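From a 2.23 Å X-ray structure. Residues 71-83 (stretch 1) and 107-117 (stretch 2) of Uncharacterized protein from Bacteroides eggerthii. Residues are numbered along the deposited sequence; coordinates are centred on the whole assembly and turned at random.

Stretch 1, residues 71-83: SAHAVKANISDAI
Stretch 2, residues 107-117: LAKVFISGLFN

Residues 71-80 form a β-hairpin packed on helix 107-116. Strands 71-73 and 78-80 pair through Ala 72 N to Ile 79 O (2.9 Å) and Ile 79 N to Ala 72 O (2.8 Å). Ala 74 N to Ala 77 O (3.1 Å) closes the loop, where phi/psi is -91/-94 at Ala 74 and -128/-71 at Val 75. At Asp 81 (phi/psi 50/50) the chain turns a corner. Asp 81 N donates a hydrogen bond to Ser 71 OG at 3.2 Å. Strand 82-83 follows.

The helix runs nearly antiparallel to strand 71-73 (168°, axes 9.9 Å apart) and at 23° to strand 78-80 (10.1 Å). The backbones come closest at the loop, where Ala 74 CA lies 5.4 Å from Ala 108 CA. No hydrogen bond crosses between the stretches. The contact is almost wholly apolar and buries 433 Å².

Ile 79 covers the most surface. Its chi1 is m and its chi2 t, and its CB points toward the helix. Ile 79 CD1 meets three side chains: Phe 116 CZ at 3.6 Å, Ile 112 CD1 at 3.9 Å and Leu 115 CD1 at 4.0 Å. The CA-to-CB bond of Phe 116 (chi1 m, chi2 -65°) points sideways, but the end of its side chain comes nearer the strands.

Ile 112 is next, with chi1 and chi2 both m. Ile 112 CD1 also meets Ala 77 CB (4.3 Å), and Ile 112 CG1 meets Ala 74 CB (3.8 Å).

Ala 74 comes next, its small methyl suiting the close backbones. Ala 74 CB sits 4.1 Å from Ala 108 CB and 3.7 Å from Phe 111 CD2. Val 75 CG2 (chi1 t) lies 4.0 Å from Ala 108 CB.

Phe 111 (chi1 t, chi2 82°) also reaches strand 71-73. Phe 111 CE2 is 4.2 Å from Ala 72 CB, which lies 3.8 Å from Leu 115 CD1 (chi1 m, chi2 t). Dispersion and water exclusion explain these pairings.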

ATOM      1  N   SER B  71      11.404   3.545   3.499  1.00 46.67           N
ATOM      2  CA  SER B  71      11.991   4.841   3.811  1.00 47.04           C
ATOM      3  C   SER B  71      12.510   4.779   5.240  1.00 49.68           C
ATOM      4  O   SER B  71      11.907   4.115   6.077  1.00 48.97           O
ATOM      5  CB  SER B  71      10.972   5.967   3.651  1.00 51.61           C
ATOM      6  OG  SER B  71      10.709   6.239   2.285  1.00 62.38           O
ATOM      7  N   ALA B  72      13.625   5.432   5.515  1.00 46.62           N
ATOM      8  CA  ALA B  72      14.177   5.454   6.860  1.00 45.92           C
ATOM      9  C   ALA B  72      14.933   6.735   7.097  1.00 51.45           C
ATOM     10  O   ALA B  72      15.452   7.349   6.163  1.00 52.13           O
ATOM     11  CB  ALA B  72      15.089   4.260   7.089  1.00 44.53           C
ATOM     12  N   HIS B  73      14.970   7.154   8.348  1.00 48.92           N
ATOM     13  CA  HIS B  73      15.710   8.338   8.747  1.00 50.37           C
ATOM     14  C   HIS B  73      16.550   7.966   9.943  1.00 52.65           C
ATOM     15  O   HIS B  73      16.008   7.468  10.924  1.00 51.20           O
ATOM     16  CB  HIS B  73      14.769   9.504   9.058  1.00 53.54           C
ATOM     17  CG  HIS B  73      15.489  10.707   9.580  1.00 59.33           C
ATOM     18  ND1 HIS B  73      15.209  11.222  10.825  1.00 62.79           N
ATOM     19  CD2 HIS B  73      16.515  11.406   9.044  1.00 62.33           C
ATOM     20  CE1 HIS B  73      16.021  12.253  10.985  1.00 64.15           C
ATOM     21  NE2 HIS B  73      16.841  12.387   9.947  1.00 64.31           N
ATOM     22  N   ALA B  74      17.872   8.161   9.848  1.00 49.02           N
ATOM     23  CA  ALA B  74      18.787   7.916  10.951  1.00 47.99           C
ATOM     24  C   ALA B  74      18.935   9.231  11.736  1.00 51.76           C
ATOM     25  O   ALA B  74      18.091   9.489  12.586  1.00 51.25           O
ATOM     26  CB  ALA B  74      20.121   7.407  10.431  1.00 48.08           C
ATOM     27  N   VAL B  75      19.946  10.072  11.445  1.00 49.47           N
ATOM     28  CA  VAL B  75      20.117  11.364  12.115  1.00 51.84           C
ATOM     29  C   VAL B  75      20.243  12.422  11.019  1.00 59.60           C
ATOM     30  O   VAL B  75      19.300  13.184  10.802  1.00 62.13           O
ATOM     31  CB  VAL B  75      21.316  11.355  13.107  1.00 56.03           C
ATOM     32  CG1 VAL B  75      21.514  12.738  13.743  1.00 58.57           C
ATOM     33  CG2 VAL B  75      21.117  10.291  14.184  1.00 53.73           C
ATOM     34  N   LYS B  76      21.375  12.442  10.300  1.00 57.45           N
ATOM     35  CA  LYS B  76      21.612  13.362   9.183  1.00 60.41           C
ATOM     36  C   LYS B  76      21.336  12.695   7.820  1.00 63.78           C
ATOM     37  O   LYS B  76      21.193  13.413   6.833  1.00 67.16           O
ATOM     38  CB  LYS B  76      23.061  13.880   9.218  1.00 64.53           C
ATOM     39  CG  LYS B  76      23.415  14.569  10.526  1.00 74.05           C
ATOM     40  CD  LYS B  76      24.713  15.364  10.455  1.00 81.59           C
ATOM     41  CE  LYS B  76      25.922  14.503  10.203  1.00 86.77           C
ATOM     42  NZ  LYS B  76      27.193  15.241  10.451  1.00 95.85           N
ATOM     43  N   ALA B  77      21.249  11.346   7.753  1.00 56.31           N
ATOM     44  CA  ALA B  77      21.034  10.646   6.489  1.00 55.20           C
ATOM     45  C   ALA B  77      19.626  10.054   6.383  1.00 57.03           C
ATOM     46  O   ALA B  77      19.008   9.699   7.388  1.00 53.67           O
ATOM     47  CB  ALA B  77      22.065   9.546   6.313  1.00 54.39           C
ATOM     48  N   ASN B  78      19.148   9.931   5.137  1.00 55.46           N
ATOM     49  CA  ASN B  78      17.835   9.387   4.803  1.00 54.32           C
ATOM     50  C   ASN B  78      17.919   8.300   3.755  1.00 55.77           C
ATOM     51  O   ASN B  78      18.753   8.370   2.857  1.00 56.38           O
ATOM     52  CB  ASN B  78      16.925  10.499   4.239  1.00 54.72           C
ATOM     53  CG  ASN B  78      16.412  11.452   5.277  1.00 82.23           C
ATOM     54  OD1 ASN B  78      15.470  11.143   6.008  1.00 75.09           O
ATOM     55  ND2 ASN B  78      17.010  12.632   5.378  1.00 79.69           N
ATOM     56  N   ILE B  79      16.995   7.347   3.832  1.00 49.73           N
ATOM     57  CA  ILE B  79      16.744   6.333   2.818  1.00 48.64           C
ATOM     58  C   ILE B  79      15.356   6.701   2.294  1.00 52.59           C
ATOM     59  O   ILE B  79      14.429   6.790   3.097  1.00 51.79           O
ATOM     60  CB  ILE B  79      16.847   4.893   3.375  1.00 49.34           C
ATOM     61  CG1 ILE B  79      18.278   4.625   3.893  1.00 48.80           C
ATOM     62  CG2 ILE B  79      16.426   3.864   2.305  1.00 49.61           C
ATOM     63  CD1 ILE B  79      18.451   3.300   4.603  1.00 51.70           C
ATOM     64  N   SER B  80      15.226   7.009   1.000  1.00 50.87           N
ATOM     65  CA  SER B  80      13.950   7.445   0.422  1.00 53.29           C
ATOM     66  C   SER B  80      13.492   6.514  -0.691  1.00 60.70           C
ATOM     67  O   SER B  80      14.155   6.416  -1.729  1.00 62.58           O
ATOM     68  CB  SER B  80      14.067   8.864  -0.126  1.00 59.24           C
ATOM     69  OG  SER B  80      14.407   9.755   0.925  1.00 72.72           O
ATOM     70  N   ASP B  81      12.347   5.854  -0.477  1.00 57.33           N
ATOM     71  CA  ASP B  81      11.709   4.934  -1.418  1.00 58.01           C
ATOM     72  C   ASP B  81      12.698   3.881  -1.952  1.00 59.05           C
ATOM     73  O   ASP B  81      12.787   3.668  -3.166  1.00 58.95           O
ATOM     74  CB  ASP B  81      11.041   5.710  -2.581  1.00 63.83           C
ATOM     75  CG  ASP B  81       9.854   6.577  -2.173  1.00 82.60           C
ATOM     76  OD1 ASP B  81       9.039   6.119  -1.328  1.00 82.94           O
ATOM     77  OD2 ASP B  81       9.688   7.672  -2.760  1.00 94.42           O
ATOM     78  N   ALA B  82      13.436   3.210  -1.030  1.00 53.06           N
ATOM     79  CA  ALA B  82      14.352   2.141  -1.431  1.00 51.69           C
ATOM     80  C   ALA B  82      13.530   0.970  -2.013  1.00 55.17           C
ATOM     81  O   ALA B  82      12.388   0.737  -1.585  1.00 54.14           O
ATOM     82  CB  ALA B  82      15.191   1.677  -0.247  1.00 50.22           C
ATOM     83  N   ILE B  83      14.097   0.254  -3.002  1.00 51.86           N
ATOM     84  CA  ILE B  83      13.409  -0.872  -3.640  1.00 51.14           C
ATOM     85  C   ILE B  83      13.285  -1.994  -2.614  1.00 51.76           C
ATOM     86  O   ILE B  83      14.283  -2.403  -2.030  1.00 49.01           O
ATOM     87  CB  ILE B  83      14.131  -1.339  -4.928  1.00 56.70           C
ATOM     88  CG1 ILE B  83      14.157  -0.216  -5.993  1.00 59.41           C
ATOM     89  CG2 ILE B  83      13.455  -2.602  -5.501  1.00 58.31           C
ATOM     90  CD1 ILE B  83      15.316  -0.333  -6.986  1.00 71.82           C
ATOM     91  N   LEU B 107      26.086   4.915  15.828  1.00 47.50           N
ATOM     92  CA  LEU B 107      24.796   4.210  15.800  1.00 45.95           C
ATOM     93  C   LEU B 107      24.084   4.466  14.472  1.00 46.87           C
ATOM     94  O   LEU B 107      23.501   3.540  13.906  1.00 45.05           O
ATOM     95  CB  LEU B 107      23.887   4.623  16.971  1.00 46.58           C
ATOM     96  CG  LEU B 107      22.575   3.829  17.125  1.00 50.47           C
ATOM     97  CD1 LEU B 107      22.846   2.352  17.388  1.00 50.18           C
ATOM     98  CD2 LEU B 107      21.713   4.417  18.229  1.00 52.74           C
ATOM     99  N   ALA B 108      24.150   5.709  13.968  1.00 44.51           N
ATOM    100  CA  ALA B 108      23.537   6.087  12.686  1.00 45.05           C
ATOM    101  C   ALA B 108      24.220   5.373  11.503  1.00 49.85           C
ATOM    102  O   ALA B 108      23.534   4.950  10.575  1.00 48.69           O
ATOM    103  CB  ALA B 108      23.601   7.596  12.501  1.00 47.11           C
ATOM    104  N   LYS B 109      25.558   5.209  11.553  1.00 47.82           N
ATOM    105  CA  LYS B 109      26.292   4.490  10.499  1.00 47.62           C
ATOM    106  C   LYS B 109      25.879   3.016  10.456  1.00 50.06           C
ATOM    107  O   LYS B 109      25.670   2.466   9.373  1.00 50.24           O
ATOM    108  CB  LYS B 109      27.812   4.583  10.717  1.00 50.69           C
ATOM    109  CG  LYS B 109      28.431   5.936  10.400  1.00 53.34           C
ATOM    110  CD  LYS B 109      29.916   5.928  10.789  1.00 55.86           C
ATOM    111  CE  LYS B 109      30.616   7.216  10.467  1.00 76.07           C
ATOM    112  NZ  LYS B 109      32.061   7.164  10.817  1.00 91.07           N
ATOM    113  N   VAL B 110      25.770   2.383  11.642  1.00 45.19           N
ATOM    114  CA  VAL B 110      25.370   0.981  11.780  1.00 44.26           C
ATOM    115  C   VAL B 110      23.913   0.795  11.298  1.00 49.73           C
ATOM    116  O   VAL B 110      23.614  -0.184  10.614  1.00 49.68           O
ATOM    117  CB  VAL B 110      25.568   0.503  13.247  1.00 47.08           C
ATOM    118  CG1 VAL B 110      24.834  -0.810  13.520  1.00 46.58           C
ATOM    119  CG2 VAL B 110      27.055   0.355  13.561  1.00 48.08           C
ATOM    120  N   PHE B 111      23.020   1.719  11.671  1.00 47.16           N
ATOM    121  CA  PHE B 111      21.605   1.678  11.283  1.00 46.62           C
ATOM    122  C   PHE B 111      21.435   1.705   9.756  1.00 50.80           C
ATOM    123  O   PHE B 111      20.753   0.842   9.204  1.00 50.29           O
ATOM    124  CB  PHE B 111      20.874   2.876  11.915  1.00 48.65           C
ATOM    125  CG  PHE B 111      19.406   3.005  11.593  1.00 49.86           C
ATOM    126  CD1 PHE B 111      18.461   2.276  12.294  1.00 52.31           C
ATOM    127  CD2 PHE B 111      18.962   3.925  10.657  1.00 51.79           C
ATOM    128  CE1 PHE B 111      17.107   2.439  12.046  1.00 53.15           C
ATOM    129  CE2 PHE B 111      17.601   4.079  10.395  1.00 54.73           C
ATOM    130  CZ  PHE B 111      16.679   3.342  11.101  1.00 52.58           C
ATOM    131  N   ILE B 112      22.084   2.668   9.082  1.00 48.79           N
ATOM    132  CA  ILE B 112      21.980   2.834   7.624  1.00 50.08           C
ATOM    133  C   ILE B 112      22.600   1.639   6.887  1.00 55.72           C
ATOM    134  O   ILE B 112      21.966   1.117   5.969  1.00 56.32           O
ATOM    135  CB  ILE B 112      22.612   4.185   7.167  1.00 54.74           C
ATOM    136  CG1 ILE B 112      21.796   5.392   7.707  1.00 55.12           C
ATOM    137  CG2 ILE B 112      22.758   4.268   5.636  1.00 56.05           C
ATOM    138  CD1 ILE B 112      20.416   5.650   7.047  1.00 58.89           C
ATOM    139  N   SER B 113      23.817   1.209   7.269  1.00 51.88           N
ATOM    140  CA  SER B 113      24.462   0.052   6.622  1.00 51.86           C
ATOM    141  C   SER B 113      23.673  -1.232   6.817  1.00 51.93           C
ATOM    142  O   SER B 113      23.562  -2.024   5.887  1.00 52.64           O
ATOM    143  CB  SER B 113      25.880  -0.166   7.155  1.00 56.50           C
ATOM    144  OG  SER B 113      26.774   0.779   6.596  1.00 70.83           O
ATOM    145  N   GLY B 114      23.186  -1.444   8.033  1.00 45.96           N
ATOM    146  CA  GLY B 114      22.433  -2.635   8.388  1.00 44.99           C
ATOM    147  C   GLY B 114      21.144  -2.796   7.614  1.00 48.73           C
ATOM    148  O   GLY B 114      20.783  -3.921   7.260  1.00 48.29           O
ATOM    149  N   LEU B 115      20.441  -1.683   7.328  1.00 45.08           N
ATOM    150  CA  LEU B 115      19.175  -1.741   6.584  1.00 43.97           C
ATOM    151  C   LEU B 115      19.368  -2.255   5.164  1.00 49.47           C
ATOM    152  O   LEU B 115      18.552  -3.051   4.714  1.00 49.22           O
ATOM    153  CB  LEU B 115      18.463  -0.389   6.575  1.00 42.93           C
ATOM    154  CG  LEU B 115      17.758  -0.050   7.886  1.00 46.53           C
ATOM    155  CD1 LEU B 115      17.448   1.423   7.950  1.00 45.88           C
ATOM    156  CD2 LEU B 115      16.457  -0.860   8.055  1.00 47.18           C
ATOM    157  N   PHE B 116      20.464  -1.886   4.487  1.00 47.05           N
ATOM    158  CA  PHE B 116      20.704  -2.381   3.127  1.00 47.13           C
ATOM    159  C   PHE B 116      21.213  -3.832   3.111  1.00 52.52           C
ATOM    160  O   PHE B 116      21.267  -4.421   2.033  1.00 54.51           O
ATOM    161  CB  PHE B 116      21.688  -1.468   2.380  1.00 48.91           C
ATOM    162  CG  PHE B 116      21.108  -0.107   2.067  1.00 48.64           C
ATOM    163  CD1 PHE B 116      20.025   0.024   1.200  1.00 49.82           C
ATOM    164  CD2 PHE B 116      21.682   1.050   2.586  1.00 49.29           C
ATOM    165  CE1 PHE B 116      19.490   1.277   0.914  1.00 50.16           C
ATOM    166  CE2 PHE B 116      21.154   2.308   2.283  1.00 51.36           C
ATOM    167  CZ  PHE B 116      20.056   2.411   1.457  1.00 48.87           C
ATOM    168  N   ASN B 117      21.589  -4.404   4.284  1.00 47.59           N
ATOM    169  CA  ASN B 117      22.062  -5.776   4.403  1.00 48.62           C
ATOM    170  C   ASN B 117      21.013  -6.699   5.039  1.00 53.17           C
ATOM    171  O   ASN B 117      21.365  -7.829   5.388  1.00 55.39           O
ATOM    172  CB  ASN B 117      23.369  -5.822   5.229  1.00 48.59           C
ATOM    173  CG  ASN B 117      24.551  -5.188   4.541  1.00 64.46           C
ATOM    174  OD1 ASN B 117      24.743  -5.333   3.333  1.00 63.05           O
ATOM    175  ND2 ASN B 117      25.419  -4.537   5.301  1.00 57.42           N
TER